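Local coordinates for protein Afp3 (Serratia entomophila, PDB 6RBN) that probably forms part of the contractile sheath that surrounds the inner tube of the anti-feeding prophage, a phage-tail-like injection system, at residues Gly182-Val190 and Pro269-Tyr278; Trp377-Leu388 and Tyr406-Met416. All blocks are in the same frame, centred on the assembly; numbering follows the deposited sequence.

Contact 1. Residues Gly182-Val190 and Pro269-Tyr278; sequences GYFLLADSV and PPSALIAGVY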
loop_
_atom_site.group_PDB
_atom_site.type_symbol
_atom_site.label_atom_id
_atom_site.label_comp_id
_atom_site.label_asym_id
_atom_site.label_seq_id
_atom_site.Cartn_x
_atom_site.Cartn_y
_atom_site.Cartn_z
ATOM N N GLY D 182 62.482 -1.970 14.746
ATOM C CA GLY D 182 62.131 -1.573 13.402
ATOM C C GLY D 182 63.084 -0.617 12.727
ATOM O O GLY D 182 62.710 -0.018 11.714
ATOM N N TYR D 183 64.297 -0.450 13.245
ATOM C CA TYR D 183 65.243 0.429 12.583
ATOM C C TYR D 183 65.877 -0.283 11.397
ATOM O O TYR D 183 65.836 -1.509 11.283
ATOM C CB TYR D 183 66.333 0.899 13.543
ATOM C CG TYR D 183 65.808 1.652 14.732
ATOM C CD1 TYR D 183 65.207 2.889 14.578
ATOM C CD2 TYR D 183 65.964 1.152 16.015
ATOM C CE1 TYR D 183 64.729 3.587 15.665
ATOM C CE2 TYR D 183 65.499 1.849 17.108
ATOM C CZ TYR D 183 64.880 3.062 16.925
ATOM O OH TYR D 183 64.413 3.757 18.013
ATOM N N PHE D 184 66.476 0.503 10.509
ATOM C CA PHE D 184 67.096 -0.054 9.311
ATOM C C PHE D 184 68.329 0.780 9.006
ATOM O O PHE D 184 68.211 1.957 8.661
ATOM C CB PHE D 184 66.118 -0.052 8.142
ATOM C CG PHE D 184 66.575 -0.860 6.967
ATOM C CD1 PHE D 184 66.460 -2.238 6.979
ATOM C CD2 PHE D 184 67.111 -0.247 5.851
ATOM C CE1 PHE D 184 66.868 -2.992 5.902
ATOM C CE2 PHE D 184 67.526 -0.996 4.770
ATOM C CZ PHE D 184 67.403 -2.372 4.799
ATOM N N LEU D 185 69.505 0.178 9.140
ATOM C CA LEU D 185 70.763 0.879 8.932
ATOM C C LEU D 185 71.139 0.883 7.458
ATOM O O LEU D 185 71.017 -0.134 6.771
ATOM C CB LEU D 185 71.873 0.225 9.754
ATOM C CG LEU D 185 73.288 0.795 9.675
ATOM C CD1 LEU D 185 73.334 2.213 10.175
ATOM C CD2 LEU D 185 74.233 -0.069 10.473
ATOM N N LEU D 186 71.593 2.034 6.975
ATOM C CA LEU D 186 72.105 2.177 5.616
ATOM C C LEU D 186 73.608 2.417 5.714
ATOM O O LEU D 186 74.069 3.556 5.778
ATOM C CB LEU D 186 71.410 3.305 4.875
ATOM C CG LEU D 186 69.927 3.113 4.592
ATOM C CD1 LEU D 186 69.349 4.344 3.930
ATOM C CD2 LEU D 186 69.734 1.894 3.727
ATOM N N ALA D 187 74.369 1.331 5.722
ATOM C CA ALA D 187 75.813 1.413 5.841
ATOM C C ALA D 187 76.445 1.667 4.478
ATOM O O ALA D 187 75.785 1.642 3.439
ATOM C CB ALA D 187 76.372 0.135 6.464
ATOM N N ASP D 188 77.751 1.913 4.495
ATOM C CA ASP D 188 78.499 2.236 3.289
ATOM C C ASP D 188 79.782 1.428 3.263
ATOM O O ASP D 188 80.539 1.431 4.237
ATOM C CB ASP D 188 78.826 3.724 3.233
ATOM C CG ASP D 188 77.611 4.569 3.008
ATOM O OD1 ASP D 188 76.711 4.133 2.266
ATOM O OD2 ASP D 188 77.520 5.656 3.609
ATOM N N SER D 189 80.025 0.750 2.152
ATOM C CA SER D 189 81.251 -0.012 2.022
ATOM C C SER D 189 82.427 0.927 1.785
ATOM O O SER D 189 82.269 2.074 1.361
ATOM C CB SER D 189 81.136 -1.018 0.881
ATOM O OG SER D 189 82.324 -1.776 0.769
ATOM N N VAL D 190 83.620 0.428 2.075
ATOM C CA VAL D 190 84.843 1.205 1.929
ATOM C C VAL D 190 85.613 0.794 0.686
ATOM O O VAL D 190 85.990 1.636 -0.129
ATOM C CB VAL D 190 85.709 1.067 3.198
ATOM C CG1 VAL D 190 86.967 1.904 3.073
ATOM C CG2 VAL D 190 84.904 1.455 4.416
ATOM N N PRO D 269 79.652 9.790 0.823
ATOM C CA PRO D 269 79.063 8.467 0.970
ATOM C C PRO D 269 77.600 8.501 0.576
ATOM O O PRO D 269 76.896 9.483 0.854
ATOM C CB PRO D 269 79.245 8.167 2.462
ATOM C CG PRO D 269 79.313 9.488 3.099
ATOM C CD PRO D 269 80.007 10.379 2.123
ATOM N N PRO D 270 77.100 7.455 -0.083
ATOM C CA PRO D 270 75.795 7.545 -0.744
ATOM C C PRO D 270 74.588 7.420 0.173
ATOM O O PRO D 270 73.466 7.450 -0.334
ATOM C CB PRO D 270 75.845 6.367 -1.731
ATOM C CG PRO D 270 76.728 5.386 -1.082
ATOM C CD PRO D 270 77.767 6.170 -0.348
ATOM N N SER D 271 74.763 7.308 1.494
ATOM C CA SER D 271 73.635 7.018 2.378
ATOM C C SER D 271 72.666 8.184 2.504
ATOM O O SER D 271 71.484 7.968 2.790
ATOM C CB SER D 271 74.132 6.617 3.760
ATOM O OG SER D 271 74.755 5.354 3.718
ATOM N N ALA D 272 73.133 9.416 2.307
ATOM C CA ALA D 272 72.229 10.559 2.358
ATOM C C ALA D 272 71.331 10.601 1.130
ATOM O O ALA D 272 70.221 11.145 1.174
ATOM C CB ALA D 272 73.025 11.854 2.485
ATOM N N LEU D 273 71.797 10.035 0.017
ATOM C CA LEU D 273 70.993 10.027 -1.199
ATOM C C LEU D 273 70.039 8.842 -1.219
ATOM O O LEU D 273 68.909 8.957 -1.700
ATOM C CB LEU D 273 71.894 10.004 -2.434
ATOM C CG LEU D 273 72.580 11.282 -2.923
ATOM C CD1 LEU D 273 73.798 11.648 -2.092
ATOM C CD2 LEU D 273 72.954 11.134 -4.382
ATOM N N ILE D 274 70.484 7.689 -0.711
ATOM C CA ILE D 274 69.645 6.494 -0.721
ATOM C C ILE D 274 68.519 6.624 0.299
ATOM O O ILE D 274 67.412 6.110 0.100
ATOM C CB ILE D 274 70.512 5.240 -0.488
ATOM C CG1 ILE D 274 71.587 5.139 -1.565
ATOM C CG2 ILE D 274 69.693 3.975 -0.546
ATOM C CD1 ILE D 274 71.049 5.044 -2.967
ATOM N N ALA D 275 68.766 7.359 1.387
ATOM C CA ALA D 275 67.692 7.671 2.326
ATOM C C ALA D 275 66.655 8.586 1.690
ATOM O O ALA D 275 65.483 8.574 2.082
ATOM C CB ALA D 275 68.265 8.309 3.589
ATOM N N GLY D 276 67.069 9.386 0.708
ATOM C CA GLY D 276 66.111 10.163 -0.053
ATOM C C GLY D 276 65.270 9.311 -0.983
ATOM O O GLY D 276 64.058 9.503 -1.085
ATOM N N VAL D 277 65.895 8.344 -1.663
ATOM C CA VAL D 277 65.164 7.600 -2.685
ATOM C C VAL D 277 64.292 6.520 -2.063
ATOM O O VAL D 277 63.467 5.914 -2.755
ATOM C CB VAL D 277 66.121 6.998 -3.732
ATOM C CG1 VAL D 277 67.030 8.067 -4.300
ATOM C CG2 VAL D 277 66.891 5.829 -3.164
ATOM N N TYR D 278 64.464 6.238 -0.770
ATOM C CA TYR D 278 63.492 5.387 -0.092
ATOM C C TYR D 278 62.176 6.125 0.094
ATOM O O TYR D 278 61.101 5.553 -0.098
ATOM C CB TYR D 278 64.006 4.900 1.261
ATOM C CG TYR D 278 65.047 3.806 1.226
ATOM C CD1 TYR D 278 65.526 3.297 0.030
ATOM C CD2 TYR D 278 65.472 3.210 2.401
ATOM C CE1 TYR D 278 66.467 2.286 0.016
ATOM C CE2 TYR D 278 66.390 2.191 2.391
ATOM C CZ TYR D 278 66.882 1.731 1.198
ATOM O OH TYR D 278 67.803 0.715 1.185
#
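L186 and D188 of a short strand meet S271 at the start of helix 271-284, an alpha/beta packing in which this helix of the subtilisin-like part of the sheath protein lies on the parallel pair 185-188 and 204-207. Strand 185-188 runs at 145° to the helix segment, and the axes approach to 8.9 Å. The close-packed end is polar. S271 OG lies 2.8 Å from L186 O and 2.7 Å from D188 OD1, with D188 OD2 similarly near. Which acceptor takes the one hydroxyl proton is not settled. The D188 carboxylate is flanked by prolines: OD2 lies 3.3 Å from P269 CB, and OD1 lies 3.5 Å from P270 CD. A long, weak ion pair links OD2 to R166 of helix 163-172.

Toward Y278 the packing is looser and apolar, though still buried. With CG anti to the carbonyl carbon (chi1 -66°), L186 splays its methyls over the helix: CD1 sits 4.1 Å from A275 CB, while CD2 approaches the Y278 ring obliquely. F184 crosses Y278 at about a right angle. The Y278 hydroxyl, itself hydrogen-bonded to Y207 OH, lies at the F184 ring edge, OH to CE2 4.0 Å.

Contact 2. Residues Trp377-Leu388 and Tyr406-Met416; sequences WKRVQTAIDNYL and YFVRVGKGITM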
loop_
_atom_site.group_PDB
_atom_site.type_symbol
_atom_site.label_atom_id
_atom_site.label_comp_id
_atom_site.label_asym_id
_atom_site.label_seq_id
_atom_site.Cartn_x
_atom_site.Cartn_y
_atom_site.Cartn_z
ATOM N N TRP D 377 39.775 -9.412 22.650
ATOM C CA TRP D 377 40.601 -10.182 21.725
ATOM C C TRP D 377 40.029 -10.166 20.317
ATOM O O TRP D 377 40.781 -10.266 19.344
ATOM C CB TRP D 377 40.713 -11.626 22.210
ATOM C CG TRP D 377 41.326 -11.772 23.554
ATOM C CD1 TRP D 377 42.066 -10.849 24.228
ATOM C CD2 TRP D 377 41.183 -12.887 24.431
ATOM N NE1 TRP D 377 42.424 -11.336 25.455
ATOM C CE2 TRP D 377 41.889 -12.587 25.606
ATOM C CE3 TRP D 377 40.536 -14.123 24.329
ATOM C CZ2 TRP D 377 41.967 -13.471 26.669
ATOM C CZ3 TRP D 377 40.616 -14.996 25.387
ATOM C CH2 TRP D 377 41.326 -14.669 26.540
ATOM N N LYS D 378 38.708 -10.043 20.190
ATOM C CA LYS D 378 38.088 -9.914 18.881
ATOM C C LYS D 378 38.170 -8.491 18.350
ATOM O O LYS D 378 38.180 -8.290 17.133
ATOM C CB LYS D 378 36.628 -10.361 18.940
ATOM C CG LYS D 378 36.371 -11.787 19.433
ATOM C CD LYS D 378 36.766 -12.878 18.446
ATOM C CE LYS D 378 38.067 -13.568 18.835
ATOM N NZ LYS D 378 38.390 -14.711 17.947
ATOM N N ARG D 379 38.215 -7.495 19.238
ATOM C CA ARG D 379 38.422 -6.120 18.796
ATOM C C ARG D 379 39.843 -5.903 18.309
ATOM O O ARG D 379 40.082 -5.042 17.456
ATOM C CB ARG D 379 38.105 -5.142 19.923
ATOM C CG ARG D 379 36.643 -5.071 20.298
ATOM C CD ARG D 379 36.418 -4.153 21.489
ATOM N NE ARG D 379 36.686 -2.755 21.176
ATOM C CZ ARG D 379 37.711 -2.060 21.658
ATOM N NH1 ARG D 379 38.576 -2.635 22.481
ATOM N NH2 ARG D 379 37.873 -0.790 21.318
ATOM N N VAL D 380 40.792 -6.664 18.844
ATOM C CA VAL D 380 42.178 -6.570 18.408
ATOM C C VAL D 380 42.391 -7.360 17.120
ATOM O O VAL D 380 43.139 -6.934 16.234
ATOM C CB VAL D 380 43.095 -7.037 19.554
ATOM C CG1 VAL D 380 44.510 -7.119 19.119
ATOM C CG2 VAL D 380 43.008 -6.067 20.708
ATOM N N GLN D 381 41.702 -8.495 16.981
ATOM C CA GLN D 381 41.815 -9.312 15.775
ATOM C C GLN D 381 41.243 -8.597 14.557
ATOM O O GLN D 381 41.793 -8.702 13.456
ATOM C CB GLN D 381 41.104 -10.646 15.985
ATOM C CG GLN D 381 41.214 -11.600 14.820
ATOM C CD GLN D 381 40.510 -12.907 15.067
ATOM O OE1 GLN D 381 39.894 -13.101 16.108
ATOM N NE2 GLN D 381 40.591 -13.812 14.105
ATOM N N THR D 382 40.162 -7.841 14.738
ATOM C CA THR D 382 39.546 -7.137 13.621
ATOM C C THR D 382 40.376 -5.927 13.205
ATOM O O THR D 382 40.461 -5.602 12.016
ATOM C CB THR D 382 38.127 -6.726 14.004
ATOM O OG1 THR D 382 37.401 -7.886 14.422
ATOM C CG2 THR D 382 37.387 -6.107 12.840
ATOM N N ALA D 383 41.020 -5.269 14.172
ATOM C CA ALA D 383 41.859 -4.117 13.858
ATOM C C ALA D 383 43.106 -4.518 13.085
ATOM O O ALA D 383 43.635 -3.715 12.309
ATOM C CB ALA D 383 42.247 -3.388 15.141
ATOM N N ILE D 384 43.588 -5.744 13.274
ATOM C CA ILE D 384 44.700 -6.236 12.473
ATOM C C ILE D 384 44.196 -6.752 11.134
ATOM O O ILE D 384 44.838 -6.551 10.098
ATOM C CB ILE D 384 45.472 -7.315 13.255
ATOM C CG1 ILE D 384 46.010 -6.737 14.558
ATOM C CG2 ILE D 384 46.645 -7.835 12.461
ATOM C CD1 ILE D 384 46.579 -7.774 15.482
ATOM N N ASP D 385 43.022 -7.387 11.128
ATOM C CA ASP D 385 42.454 -7.927 9.898
ATOM C C ASP D 385 42.015 -6.826 8.942
ATOM O O ASP D 385 42.066 -7.014 7.722
ATOM C CB ASP D 385 41.275 -8.836 10.230
ATOM C CG ASP D 385 40.738 -9.566 9.021
ATOM O OD1 ASP D 385 41.372 -10.550 8.593
ATOM O OD2 ASP D 385 39.683 -9.155 8.496
ATOM N N ASN D 386 41.581 -5.680 9.467
ATOM C CA ASN D 386 41.257 -4.557 8.595
ATOM C C ASN D 386 42.509 -3.926 8.013
ATOM O O ASN D 386 42.470 -3.390 6.900
ATOM C CB ASN D 386 40.452 -3.502 9.348
ATOM C CG ASN D 386 39.047 -3.949 9.654
ATOM O OD1 ASN D 386 38.407 -4.619 8.847
ATOM N ND2 ASN D 386 38.542 -3.555 10.811
ATOM N N TYR D 387 43.619 -3.964 8.747
ATOM C CA TYR D 387 44.861 -3.407 8.229
ATOM C C TYR D 387 45.461 -4.309 7.161
ATOM O O TYR D 387 45.924 -3.832 6.120
ATOM C CB TYR D 387 45.860 -3.188 9.366
ATOM C CG TYR D 387 47.172 -2.625 8.889
ATOM C CD1 TYR D 387 47.282 -1.293 8.528
ATOM C CD2 TYR D 387 48.298 -3.428 8.784
ATOM C CE1 TYR D 387 48.475 -0.775 8.081
ATOM C CE2 TYR D 387 49.491 -2.920 8.335
ATOM C CZ TYR D 387 49.574 -1.594 7.986
ATOM O OH TYR D 387 50.766 -1.080 7.540
ATOM N N LEU D 388 45.471 -5.618 7.407
ATOM C CA LEU D 388 46.075 -6.546 6.462
ATOM C C LEU D 388 45.232 -6.731 5.213
ATOM O O LEU D 388 45.763 -7.159 4.185
ATOM C CB LEU D 388 46.308 -7.899 7.123
ATOM C CG LEU D 388 47.304 -7.930 8.274
ATOM C CD1 LEU D 388 47.357 -9.318 8.857
ATOM C CD2 LEU D 388 48.664 -7.489 7.806
ATOM N N TYR D 406 47.296 -13.698 4.190
ATOM C CA TYR D 406 47.535 -13.429 5.601
ATOM C C TYR D 406 46.602 -14.274 6.457
ATOM O O TYR D 406 45.703 -14.949 5.953
ATOM C CB TYR D 406 47.369 -11.935 5.911
ATOM C CG TYR D 406 45.978 -11.387 5.671
ATOM C CD1 TYR D 406 45.603 -10.918 4.420
ATOM C CD2 TYR D 406 45.051 -11.309 6.704
ATOM C CE1 TYR D 406 44.341 -10.417 4.197
ATOM C CE2 TYR D 406 43.791 -10.811 6.489
ATOM C CZ TYR D 406 43.440 -10.365 5.236
ATOM O OH TYR D 406 42.181 -9.862 5.025
ATOM N N PHE D 407 46.837 -14.221 7.769
ATOM C CA PHE D 407 45.946 -14.790 8.770
ATOM C C PHE D 407 46.201 -14.090 10.096
ATOM O O PHE D 407 47.322 -13.667 10.380
ATOM C CB PHE D 407 46.126 -16.311 8.926
ATOM C CG PHE D 407 47.470 -16.732 9.464
ATOM C CD1 PHE D 407 48.537 -16.923 8.610
ATOM C CD2 PHE D 407 47.649 -16.991 10.815
ATOM C CE1 PHE D 407 49.765 -17.322 9.094
ATOM C CE2 PHE D 407 48.875 -17.382 11.303
ATOM C CZ PHE D 407 49.930 -17.550 10.442
ATOM N N VAL D 408 45.151 -13.964 10.904
ATOM C CA VAL D 408 45.252 -13.459 12.269
ATOM C C VAL D 408 44.587 -14.475 13.186
ATOM O O VAL D 408 43.459 -14.902 12.924
ATOM C CB VAL D 408 44.588 -12.075 12.434
ATOM C CG1 VAL D 408 44.795 -11.555 13.843
ATOM C CG2 VAL D 408 45.111 -11.081 11.422
ATOM N N ARG D 409 45.282 -14.870 14.252
ATOM C CA ARG D 409 44.783 -15.877 15.178
ATOM C C ARG D 409 44.920 -15.390 16.611
ATOM O O ARG D 409 45.986 -14.928 17.018
ATOM C CB ARG D 409 45.537 -17.196 15.017
ATOM C CG ARG D 409 45.310 -17.872 13.689
ATOM C CD ARG D 409 46.171 -19.102 13.548
ATOM N NE ARG D 409 46.035 -19.685 12.219
ATOM C CZ ARG D 409 46.762 -20.703 11.774
ATOM N NH1 ARG D 409 47.685 -21.251 12.549
ATOM N NH2 ARG D 409 46.571 -21.168 10.548
ATOM N N VAL D 410 43.834 -15.509 17.372
ATOM C CA VAL D 410 43.834 -15.198 18.796
ATOM C C VAL D 410 42.724 -16.019 19.444
ATOM O O VAL D 410 41.705 -16.318 18.815
ATOM C CB VAL D 410 43.684 -13.672 19.036
ATOM C CG1 VAL D 410 42.328 -13.155 18.587
ATOM C CG2 VAL D 410 43.972 -13.297 20.486
ATOM N N GLY D 411 42.959 -16.446 20.679
ATOM C CA GLY D 411 41.965 -17.220 21.396
ATOM C C GLY D 411 42.514 -17.627 22.745
ATOM O O GLY D 411 43.577 -17.168 23.160
ATOM N N LYS D 412 41.788 -18.505 23.434
ATOM C CA LYS D 412 42.301 -19.021 24.697
ATOM C C LYS D 412 42.844 -20.433 24.577
ATOM O O LYS D 412 43.890 -20.729 25.155
ATOM C CB LYS D 412 41.221 -18.976 25.782
ATOM C CG LYS D 412 41.753 -19.328 27.166
ATOM C CD LYS D 412 40.755 -19.041 28.264
ATOM C CE LYS D 412 39.644 -20.062 28.303
ATOM N NZ LYS D 412 38.757 -19.819 29.471
ATOM N N GLY D 413 42.174 -21.312 23.836
ATOM C CA GLY D 413 42.792 -22.586 23.509
ATOM C C GLY D 413 43.876 -22.432 22.463
ATOM O O GLY D 413 44.851 -23.185 22.449
ATOM N N ILE D 414 43.725 -21.450 21.585
ATOM C CA ILE D 414 44.676 -21.162 20.521
ATOM C C ILE D 414 45.509 -19.972 20.969
ATOM O O ILE D 414 44.965 -18.992 21.485
ATOM C CB ILE D 414 43.970 -20.853 19.183
ATOM C CG1 ILE D 414 42.976 -21.948 18.796
ATOM C CG2 ILE D 414 44.973 -20.731 18.062
ATOM C CD1 ILE D 414 41.521 -21.623 19.120
ATOM N N THR D 415 46.829 -20.070 20.805
ATOM C CA THR D 415 47.867 -19.043 21.010
ATOM C C THR D 415 48.079 -18.633 22.466
ATOM O O THR D 415 49.024 -17.889 22.729
ATOM C CB THR D 415 47.638 -17.741 20.217
ATOM O OG1 THR D 415 46.489 -17.058 20.723
ATOM C CG2 THR D 415 47.424 -18.023 18.750
ATOM N N MET D 416 47.267 -19.091 23.415
ATOM C CA MET D 416 47.458 -18.727 24.812
ATOM C C MET D 416 47.165 -19.911 25.716
ATOM O O MET D 416 46.703 -20.963 25.272
ATOM C CB MET D 416 46.589 -17.541 25.245
ATOM C CG MET D 416 47.124 -16.187 24.849
ATOM S SD MET D 416 46.257 -14.834 25.656
ATOM C CE MET D 416 44.868 -14.576 24.577
#
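Q381 reaches from helix 374-392 across V408 and V410, lying alongside the first and crossing the second. Its CB sits 3.8 Å from V410 CG1. With CG anti to the backbone N (chi1 -177°), that carbon comes to 3.7 Å from V408 CG1, and the extended chain carries the amide on along the valine. CD and OE1 also pass V410 CG1, OE1 at 3.5 Å. At the tip, OE1 accepts a hydrogen bond of 2.9 Å from K378 NZ; the lysine nitrogen lies in the carbonyl plane, at a C=O...N angle of 154°. This bond would hold the amide with NE2 turned toward the strand, 3.3 Å from V408 O.

Two aromatic contacts flank this polar centre. At one end L388 CB lies over one face of the Y406 ring, a CH-pi contact, while D385 OD1 meets the ring edge at CE2. At the other, M416 CE makes a CH-pi contact over one face of W377, 3.8 Å from the centroid of the six-membered ring; SD, oblique at 5.1 Å from that centroid, adds a Met-aromatic contact. N372 accepts the indole N-H. Between them, V408 CG2 packs on I384 CG2 at 3.7 Å and also touches L388 CD1.

T382, turned away from the strand, packs against M95 of an Afp1 chain, and R409 hydrogen-bonds S19 of an Afp2 chain. Y406, V408 and V410 point toward the helix whereas F407 and R409 point away, the pattern of a helix packed nearly antiparallel (169° between segment axes) on one face of the antiparallel pair 406-409 and 425-432, here in the phage tail sheath C-terminal domain.

Both segments of contact 1 precede those of contact 2 in the sequence. Their centres lie 35 Å apart, with about 13 Å between nearest atoms, and they share neither helix nor sheet. Contact 1, about 7 Å from the centre of the chain, joins helix 271-284 to the parallel pair 185-188 and 204-207. Contact 2, about 29 Å from that centre, joins helix 374-392 to the antiparallel pair 406-409 and 425-432. No other chain touches the segments of contact 1, whereas Afp1 and Afp2 chains reach those of contact 2. One is therefore internal packing; the other lies at an interface with Afp1 and Afp2 chains in the extended sheath-tube complex.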